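Local coordinates for beta-galactosidase (Geobacillus stearothermophilus, PDB 4OIF), which probably hydrolyses terminal non-reducing beta-D-galactose residues from beta-D-galactosides, as a zinc-binding, trimeric member of glycoside hydrolase family 42, at residues Q361-R366 against A375-D380; C323-V328 against I357-W362. All coordinates share one frame; numbering follows the deposited sequence.

Interaction 1: Q361-R366 against A375-D380; sequences QWRKSR and AVVDHD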
ATOM      1  N   GLN A 361      -0.595 -26.248  18.556  1.00 18.34           N
ATOM      2  CA  GLN A 361      -0.245 -26.528  19.943  1.00 15.74           C
ATOM      3  C   GLN A 361      -1.015 -27.785  20.373  1.00 14.53           C
ATOM      4  O   GLN A 361      -1.636 -28.441  19.538  1.00 13.51           O
ATOM      5  CB  GLN A 361      -0.582 -25.337  20.853  1.00 10.93           C
ATOM      6  CG  GLN A 361      -2.038 -24.905  20.808  1.00 12.03           C
ATOM      7  CD  GLN A 361      -2.346 -23.737  21.747  1.00 17.38           C
ATOM      8  OE1 GLN A 361      -1.815 -23.654  22.853  1.00 10.98           O
ATOM      9  NE2 GLN A 361      -3.222 -22.838  21.305  1.00 13.13           N
ATOM     10  N   TRP A 362      -0.977 -28.133  21.656  1.00 11.89           N
ATOM     11  CA  TRP A 362      -1.722 -29.299  22.111  1.00  7.16           C
ATOM     12  C   TRP A 362      -3.219 -29.035  22.095  1.00 10.67           C
ATOM     13  O   TRP A 362      -3.989 -29.769  21.472  1.00  7.20           O
ATOM     14  CB  TRP A 362      -1.308 -29.717  23.517  1.00  5.48           C
ATOM     15  CG  TRP A 362      -2.269 -30.708  24.102  1.00  6.15           C
ATOM     16  CD1 TRP A 362      -3.160 -30.492  25.117  1.00  7.96           C
ATOM     17  CD2 TRP A 362      -2.473 -32.061  23.671  1.00  7.55           C
ATOM     18  NE1 TRP A 362      -3.890 -31.630  25.358  1.00  7.34           N
ATOM     19  CE2 TRP A 362      -3.486 -32.610  24.486  1.00 14.60           C
ATOM     20  CE3 TRP A 362      -1.893 -32.863  22.677  1.00  5.29           C
ATOM     21  CZ2 TRP A 362      -3.926 -33.930  24.344  1.00  5.68           C
ATOM     22  CZ3 TRP A 362      -2.330 -34.169  22.536  1.00  6.19           C
ATOM     23  CH2 TRP A 362      -3.342 -34.686  23.359  1.00  8.03           C
ATOM     24  N   ARG A 363      -3.619 -27.986  22.806  1.00 10.84           N
ATOM     25  CA  ARG A 363      -5.020 -27.621  22.924  1.00 11.32           C
ATOM     26  C   ARG A 363      -5.245 -26.168  22.505  1.00 10.87           C
ATOM     27  O   ARG A 363      -4.514 -25.274  22.927  1.00 13.86           O
ATOM     28  CB  ARG A 363      -5.501 -27.847  24.365  1.00 12.10           C
ATOM     29  CG  ARG A 363      -6.997 -27.659  24.563  1.00 13.94           C
ATOM     30  CD  ARG A 363      -7.414 -27.843  26.030  1.00 11.91           C
ATOM     31  NE  ARG A 363      -7.416 -29.249  26.436  1.00 15.88           N
ATOM     32  CZ  ARG A 363      -8.429 -30.099  26.247  1.00 16.17           C
ATOM     33  NH1 ARG A 363      -9.558 -29.713  25.646  1.00  3.89           N
ATOM     34  NH2 ARG A 363      -8.306 -31.352  26.656  1.00  5.11           N
ATOM     35  N   LYS A 364      -6.262 -25.939  21.681  1.00 14.06           N
ATOM     36  CA  LYS A 364      -6.614 -24.593  21.244  1.00 11.93           C
ATOM     37  C   LYS A 364      -6.839 -23.642  22.404  1.00 14.19           C
ATOM     38  O   LYS A 364      -7.464 -23.997  23.410  1.00 12.57           O
ATOM     39  CB  LYS A 364      -7.869 -24.618  20.358  1.00  8.94           C
ATOM     40  CG  LYS A 364      -7.604 -25.241  18.983  1.00 15.62           C
ATOM     41  CD  LYS A 364      -8.778 -25.097  18.032  1.00 11.41           C
ATOM     42  CE  LYS A 364      -8.447 -25.698  16.674  1.00  6.89           C
ATOM     43  NZ  LYS A 364      -9.677 -25.898  15.848  1.00  7.72           N
ATOM     44  N   SER A 365      -6.307 -22.435  22.253  1.00 15.18           N
ATOM     45  CA  SER A 365      -6.597 -21.339  23.162  1.00 14.75           C
ATOM     46  C   SER A 365      -8.074 -20.993  23.097  1.00  7.24           C
ATOM     47  O   SER A 365      -8.647 -20.938  22.031  1.00 10.42           O
ATOM     48  CB  SER A 365      -5.748 -20.114  22.811  1.00 15.46           C
ATOM     49  OG  SER A 365      -4.392 -20.346  23.128  1.00 19.87           O
ATOM     50  N   ARG A 366      -8.703 -20.750  24.230  1.00  9.41           N
ATOM     51  CA  ARG A 366     -10.116 -20.439  24.172  1.00 10.04           C
ATOM     52  C   ARG A 366     -10.359 -19.028  23.667  1.00 14.00           C
ATOM     53  O   ARG A 366     -11.395 -18.738  23.059  1.00  7.69           O
ATOM     54  CB  ARG A 366     -10.761 -20.603  25.533  1.00  9.44           C
ATOM     55  CG  ARG A 366     -12.256 -20.571  25.438  1.00 12.86           C
ATOM     56  CD  ARG A 366     -12.876 -20.851  26.763  1.00 12.28           C
ATOM     57  NE  ARG A 366     -14.320 -20.730  26.692  1.00 10.64           N
ATOM     58  CZ  ARG A 366     -15.078 -20.529  27.757  1.00 18.29           C
ATOM     59  NH1 ARG A 366     -14.513 -20.424  28.956  1.00 24.62           N
ATOM     60  NH2 ARG A 366     -16.390 -20.421  27.622  1.00 13.59           N
ATOM     61  N   ALA A 375      -4.642 -27.146  16.467  1.00  5.80           N
ATOM     62  CA  ALA A 375      -4.113 -27.884  17.608  1.00 12.26           C
ATOM     63  C   ALA A 375      -4.583 -29.325  17.544  1.00 18.57           C
ATOM     64  O   ALA A 375      -5.495 -29.657  16.779  1.00  9.03           O
ATOM     65  CB  ALA A 375      -4.547 -27.253  18.924  1.00  8.87           C
ATOM     66  N   VAL A 376      -3.965 -30.179  18.352  1.00  9.50           N
ATOM     67  CA  VAL A 376      -4.375 -31.563  18.419  1.00  9.84           C
ATOM     68  C   VAL A 376      -5.824 -31.638  18.889  1.00 12.68           C
ATOM     69  O   VAL A 376      -6.633 -32.387  18.333  1.00  8.34           O
ATOM     70  CB  VAL A 376      -3.463 -32.366  19.352  1.00 11.56           C
ATOM     71  CG1 VAL A 376      -3.985 -33.787  19.521  1.00  4.61           C
ATOM     72  CG2 VAL A 376      -2.041 -32.372  18.800  1.00 10.61           C
ATOM     73  N   VAL A 377      -6.149 -30.837  19.899  1.00  8.97           N
ATOM     74  CA  VAL A 377      -7.477 -30.862  20.492  1.00 11.00           C
ATOM     75  C   VAL A 377      -8.231 -29.569  20.202  1.00 15.20           C
ATOM     76  O   VAL A 377      -7.767 -28.472  20.523  1.00 11.72           O
ATOM     77  CB  VAL A 377      -7.430 -31.092  22.028  1.00 14.08           C
ATOM     78  CG1 VAL A 377      -8.839 -31.295  22.559  1.00 10.07           C
ATOM     79  CG2 VAL A 377      -6.543 -32.306  22.383  1.00  6.00           C
ATOM     80  N   ASP A 378      -9.400 -29.722  19.589  1.00 10.46           N
ATOM     81  CA  ASP A 378     -10.256 -28.608  19.216  1.00 13.44           C
ATOM     82  C   ASP A 378     -11.049 -28.103  20.421  1.00 19.45           C
ATOM     83  O   ASP A 378     -10.936 -28.650  21.522  1.00 11.91           O
ATOM     84  CB  ASP A 378     -11.214 -29.032  18.100  1.00 12.76           C
ATOM     85  CG  ASP A 378     -11.661 -27.875  17.234  1.00 13.29           C
ATOM     86  OD1 ASP A 378     -11.504 -26.698  17.643  1.00 13.13           O
ATOM     87  OD2 ASP A 378     -12.190 -28.155  16.144  1.00 16.93           O
ATOM     88  N   HIS A 379     -11.867 -27.075  20.201  1.00 13.47           N
ATOM     89  CA  HIS A 379     -12.689 -26.519  21.260  1.00 10.80           C
ATOM     90  C   HIS A 379     -13.718 -27.528  21.740  1.00 13.85           C
ATOM     91  O   HIS A 379     -14.230 -27.411  22.853  1.00 16.38           O
ATOM     92  CB  HIS A 379     -13.384 -25.239  20.797  1.00  9.62           C
ATOM     93  CG  HIS A 379     -12.436 -24.130  20.456  1.00  9.61           C
ATOM     94  ND1 HIS A 379     -11.634 -23.517  21.395  1.00  6.68           N
ATOM     95  CD2 HIS A 379     -12.161 -23.525  19.275  1.00  9.23           C
ATOM     96  CE1 HIS A 379     -10.904 -22.586  20.809  1.00  4.32           C
ATOM     97  NE2 HIS A 379     -11.207 -22.570  19.523  1.00  6.80           N
ATOM     98  N   ASP A 380     -14.010 -28.530  20.918  1.00 10.21           N
ATOM     99  CA  ASP A 380     -15.031 -29.504  21.288  1.00 10.84           C
ATOM    100  C   ASP A 380     -14.479 -30.622  22.163  1.00 19.50           C
ATOM    101  O   ASP A 380     -15.248 -31.430  22.702  1.00 19.84           O
ATOM    102  CB  ASP A 380     -15.712 -30.091  20.045  1.00  9.47           C
ATOM    103  CG  ASP A 380     -14.756 -30.805  19.109  1.00  8.57           C
ATOM    104  OD1 ASP A 380     -13.587 -31.060  19.462  1.00  8.79           O
ATOM    105  OD2 ASP A 380     -15.197 -31.118  17.989  1.00 16.99           O
TER
HETATM  106  O   HOH W   1     -10.614 -27.525  24.079  1.00  8.18           O
HETATM  107  O   HOH W   2     -10.284 -24.682  23.619  1.00  9.37           O
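Two arms of one long loop, 361-366 and 375-380, lie against each other, pinned by backbone bonds. Q361 O accepts V376 N in its carbonyl plane at 3.1 Å, W362 O takes V377 N at 2.9 Å almost along its C=O axis, and K364 N returns a nearly straight bond (173°) to V377 O. The last two bonds, both made by V377, flank R363 and form a single beta bridge. The packed end is apolar: the W362 indole, its CG anti to the backbone N (chi1 167°), swings back so that V377 CG2 sits over one face of the six-membered ring in a CH-pi contact, while V376 CG1 meets W362 CZ3 at 3.5 Å. The other V377 methyl, CG1, lies over one face of the R363 guanidinium. Toward D378 and H379 the contact turns polar and wetter. Along the extended K364 chain, CB rests over one face of the H379 imidazole, K364 CG packs on A375 CB, and NZ reaches D378 OD1 at 2.7 Å in a salt bridge from above the carboxylate plane. The same OD1 accepts H379 N, so two donors grip it. At K364, an alanine would remove the chain beyond CB and would probably cost D378 its salt bridge and A375 CB its cover. One water joins R363 NH1, which also bonds to N381 OD1, to D378 O; a second links K364 O to H379 ND1, while H379 NE2 bonds to K371 O. H379 CE1 lies 3.1 Å from S365 O, and R366 NE hydrogen-bonds to A512 O of the second subunit. W362 and R363 lean on helix 30-42, where D36 takes both W362 NE1 and R363 NE, and the loop runs from strand 356-359 to helix 386-399.

Interaction 2: C323-V328 against I357-W362; sequences CTPSLV and ILYFQW
At one end of the TIM barrel of this family 42 enzyme, the chain leaving strand 319-322, just past the predicted nucleophile E322, meets the last barrel strand, 356-359, as it runs into its loop. C323 lies across from Y359, and its carbonyl does the joining: F360 N donates to C323 O at 3.0 Å, from above the carbonyl plane and somewhat bent (145°), while Y359 CA makes a CA-H...O contact with the same oxygen. C323 SG occupies the crowded position between its own backbone N and carbonyl carbon (chi1 66°), which sets the sulfur at the edge of the Y359 ring, 5.0 Å from the centroid. P325 CB lies over one face of that ring, a loose approach with P325 CD 4.2 Å from Y359 CD1, so the phenol is met at its edge by sulfur and on a face by proline. Y359 OH bonds to H17 and H342, outside both segments, and P325 also packs against V387 and V391 of helix 386-399. The cis peptide between F360 and Q361 bends the chain here, and Q361 CB rests 3.5 Å above the F360 ring, over its centre. T324 OG1 accepts S326 N at 3.2 Å, an ST turn, and also donates to L327 O at 2.5 Å.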
ATOM      1  N   CYS A 323       4.742 -27.422  14.057  1.00 16.72           N
ATOM      2  CA  CYS A 323       3.977 -27.405  12.812  1.00 15.97           C
ATOM      3  C   CYS A 323       2.513 -27.485  13.242  1.00 21.04           C
ATOM      4  O   CYS A 323       2.234 -27.722  14.420  1.00 18.28           O
ATOM      5  CB  CYS A 323       4.368 -28.553  11.871  1.00 17.60           C
ATOM      6  SG  CYS A 323       3.973 -30.226  12.446  1.00 17.91           S
ATOM      7  N   THR A 324       1.580 -27.253  12.327  1.00 15.06           N
ATOM      8  CA  THR A 324       0.166 -27.370  12.688  1.00 23.19           C
ATOM      9  C   THR A 324      -0.383 -28.691  12.165  1.00 13.49           C
ATOM     10  O   THR A 324      -0.068 -29.100  11.046  1.00 20.52           O
ATOM     11  CB  THR A 324      -0.696 -26.160  12.164  1.00 14.19           C
ATOM     12  OG1 THR A 324      -2.087 -26.371  12.457  1.00 12.49           O
ATOM     13  CG2 THR A 324      -0.527 -25.946  10.687  1.00  7.00           C
ATOM     14  N   PRO A 325      -1.176 -29.383  12.998  1.00 21.43           N
ATOM     15  CA  PRO A 325      -1.859 -30.627  12.616  1.00 20.43           C
ATOM     16  C   PRO A 325      -3.054 -30.359  11.701  1.00 13.56           C
ATOM     17  O   PRO A 325      -3.674 -31.289  11.193  1.00 18.57           O
ATOM     18  CB  PRO A 325      -2.314 -31.210  13.962  1.00 16.24           C
ATOM     19  CG  PRO A 325      -2.461 -30.017  14.857  1.00 11.91           C
ATOM     20  CD  PRO A 325      -1.409 -29.029  14.413  1.00 17.35           C
ATOM     21  N   SER A 326      -3.370 -29.089  11.488  1.00 20.95           N
ATOM     22  CA  SER A 326      -4.519 -28.735  10.663  1.00 17.13           C
ATOM     23  C   SER A 326      -4.291 -27.403   9.940  1.00 12.97           C
ATOM     24  O   SER A 326      -3.796 -27.385   8.806  1.00 12.29           O
ATOM     25  CB  SER A 326      -5.801 -28.687  11.516  1.00 10.97           C
ATOM     26  OG  SER A 326      -5.691 -27.761  12.589  1.00 12.98           O
ATOM     27  N   LEU A 327      -4.623 -26.297  10.603  1.00 13.65           N
ATOM     28  CA  LEU A 327      -4.530 -24.972   9.979  1.00 12.25           C
ATOM     29  C   LEU A 327      -3.840 -23.982  10.928  1.00 13.29           C
ATOM     30  O   LEU A 327      -3.559 -24.332  12.074  1.00 13.44           O
ATOM     31  CB  LEU A 327      -5.935 -24.495   9.535  1.00 11.52           C
ATOM     32  CG  LEU A 327      -7.152 -24.289  10.466  1.00 13.13           C
ATOM     33  CD1 LEU A 327      -6.944 -24.777  11.882  1.00  8.40           C
ATOM     34  CD2 LEU A 327      -7.456 -22.853  10.574  1.00 37.77           C
ATOM     35  N   VAL A 328      -3.510 -22.783  10.439  1.00 11.24           N
ATOM     36  CA  VAL A 328      -3.010 -21.724  11.315  1.00 17.03           C
ATOM     37  C   VAL A 328      -4.023 -20.574  11.396  1.00 11.92           C
ATOM     38  O   VAL A 328      -5.135 -20.685  10.886  1.00 12.99           O
ATOM     39  CB  VAL A 328      -1.649 -21.178  10.855  1.00 15.13           C
ATOM     40  CG1 VAL A 328      -0.611 -22.290  10.840  1.00 12.16           C
ATOM     41  CG2 VAL A 328      -1.772 -20.519   9.491  1.00 12.40           C
ATOM     42  N   ILE A 357       8.287 -34.922  15.727  1.00  9.12           N
ATOM     43  CA  ILE A 357       7.118 -34.250  15.194  1.00 10.51           C
ATOM     44  C   ILE A 357       6.418 -33.527  16.358  1.00 13.45           C
ATOM     45  O   ILE A 357       5.769 -34.139  17.236  1.00 13.92           O
ATOM     46  CB  ILE A 357       6.148 -35.220  14.483  1.00 11.15           C
ATOM     47  CG1 ILE A 357       6.845 -35.930  13.310  1.00 11.06           C
ATOM     48  CG2 ILE A 357       4.930 -34.468  13.992  1.00  4.96           C
ATOM     49  CD1 ILE A 357       7.289 -35.011  12.177  1.00  3.81           C
ATOM     50  N   LEU A 358       6.588 -32.211  16.371  1.00  8.60           N
ATOM     51  CA  LEU A 358       6.043 -31.383  17.427  1.00 12.70           C
ATOM     52  C   LEU A 358       5.156 -30.283  16.833  1.00 17.73           C
ATOM     53  O   LEU A 358       5.458 -29.694  15.788  1.00  9.66           O
ATOM     54  CB  LEU A 358       7.171 -30.792  18.281  1.00  5.92           C
ATOM     55  CG  LEU A 358       8.067 -31.833  18.970  1.00 12.91           C
ATOM     56  CD1 LEU A 358       9.361 -31.222  19.538  1.00  9.07           C
ATOM     57  CD2 LEU A 358       7.294 -32.568  20.060  1.00  5.54           C
ATOM     58  N   TYR A 359       4.050 -30.035  17.523  1.00 10.39           N
ATOM     59  CA  TYR A 359       3.012 -29.134  17.082  1.00 11.27           C
ATOM     60  C   TYR A 359       2.963 -27.848  17.883  1.00 14.30           C
ATOM     61  O   TYR A 359       3.380 -27.772  19.050  1.00 16.38           O
ATOM     62  CB  TYR A 359       1.637 -29.801  17.193  1.00  9.99           C
ATOM     63  CG  TYR A 359       1.555 -31.204  16.638  1.00 17.75           C
ATOM     64  CD1 TYR A 359       1.835 -31.462  15.299  1.00 10.37           C
ATOM     65  CD2 TYR A 359       1.173 -32.271  17.452  1.00 13.05           C
ATOM     66  CE1 TYR A 359       1.754 -32.749  14.792  1.00 13.10           C
ATOM     67  CE2 TYR A 359       1.080 -33.555  16.955  1.00 11.01           C
ATOM     68  CZ  TYR A 359       1.371 -33.790  15.624  1.00 18.95           C
ATOM     69  OH  TYR A 359       1.283 -35.069  15.128  1.00 12.34           O
ATOM     70  N   PHE A 360       2.434 -26.826  17.240  1.00 15.33           N
ATOM     71  CA  PHE A 360       1.737 -25.817  17.989  1.00 20.45           C
ATOM     72  C   PHE A 360       0.279 -25.953  17.599  1.00 17.96           C
ATOM     73  O   PHE A 360      -0.051 -25.806  16.425  1.00 20.32           O
ATOM     74  CB  PHE A 360       2.237 -24.403  17.706  1.00 16.73           C
ATOM     75  CG  PHE A 360       1.600 -23.394  18.602  1.00 28.51           C
ATOM     76  CD1 PHE A 360       2.174 -23.077  19.828  1.00 21.33           C
ATOM     77  CD2 PHE A 360       0.375 -22.836  18.269  1.00 13.37           C
ATOM     78  CE1 PHE A 360       1.564 -22.184  20.683  1.00 19.42           C
ATOM     79  CE2 PHE A 360      -0.243 -21.945  19.118  1.00 20.10           C
ATOM     80  CZ  PHE A 360       0.348 -21.619  20.329  1.00 19.28           C
ATOM     81  N   GLN A 361      -0.595 -26.248  18.556  1.00 18.34           N
ATOM     82  CA  GLN A 361      -0.245 -26.528  19.943  1.00 15.74           C
ATOM     83  C   GLN A 361      -1.015 -27.785  20.373  1.00 14.53           C
ATOM     84  O   GLN A 361      -1.636 -28.441  19.538  1.00 13.51           O
ATOM     85  CB  GLN A 361      -0.582 -25.337  20.853  1.00 10.93           C
ATOM     86  CG  GLN A 361      -2.038 -24.905  20.808  1.00 12.03           C
ATOM     87  CD  GLN A 361      -2.346 -23.737  21.747  1.00 17.38           C
ATOM     88  OE1 GLN A 361      -1.815 -23.654  22.853  1.00 10.98           O
ATOM     89  NE2 GLN A 361      -3.222 -22.838  21.305  1.00 13.13           N
ATOM     90  N   TRP A 362      -0.977 -28.133  21.656  1.00 11.89           N
ATOM     91  CA  TRP A 362      -1.722 -29.299  22.111  1.00  7.16           C
ATOM     92  C   TRP A 362      -3.219 -29.035  22.095  1.00 10.67           C
ATOM     93  O   TRP A 362      -3.989 -29.769  21.472  1.00  7.20           O
ATOM     94  CB  TRP A 362      -1.308 -29.717  23.517  1.00  5.48           C
ATOM     95  CG  TRP A 362      -2.269 -30.708  24.102  1.00  6.15           C
ATOM     96  CD1 TRP A 362      -3.160 -30.492  25.117  1.00  7.96           C
ATOM     97  CD2 TRP A 362      -2.473 -32.061  23.671  1.00  7.55           C
ATOM     98  NE1 TRP A 362      -3.890 -31.630  25.358  1.00  7.34           N
ATOM     99  CE2 TRP A 362      -3.486 -32.610  24.486  1.00 14.60           C
ATOM    100  CE3 TRP A 362      -1.893 -32.863  22.677  1.00  5.29           C
ATOM    101  CZ2 TRP A 362      -3.926 -33.930  24.344  1.00  5.68           C
ATOM    102  CZ3 TRP A 362      -2.330 -34.169  22.536  1.00  6.19           C
ATOM    103  CH2 TRP A 362      -3.342 -34.686  23.359  1.00  8.03           C
TER

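Overall arrangement
Interactions 1 and 2 follow one another along the chain and share Q361 and W362; their centres are about 10 Å apart. Strand 356-359 brings the chain to the barrel end in interaction 2, and its continuation forms one arm of interaction 1. The other arm, 375-380, packs back on interaction 2: V376 CG2 lies 3.5 Å from Y359 CD2, and A375 C lies 3.5 Å from P325 CG. The F360 side chain of interaction 2 is about 4 Å from that of the predicted nucleophile E322, while that of the shared Q361 is about 8 Å away. Bound glycerol, probably from the crystallisation liquor, comes within about 3 Å of the side chains of F360 and of K364.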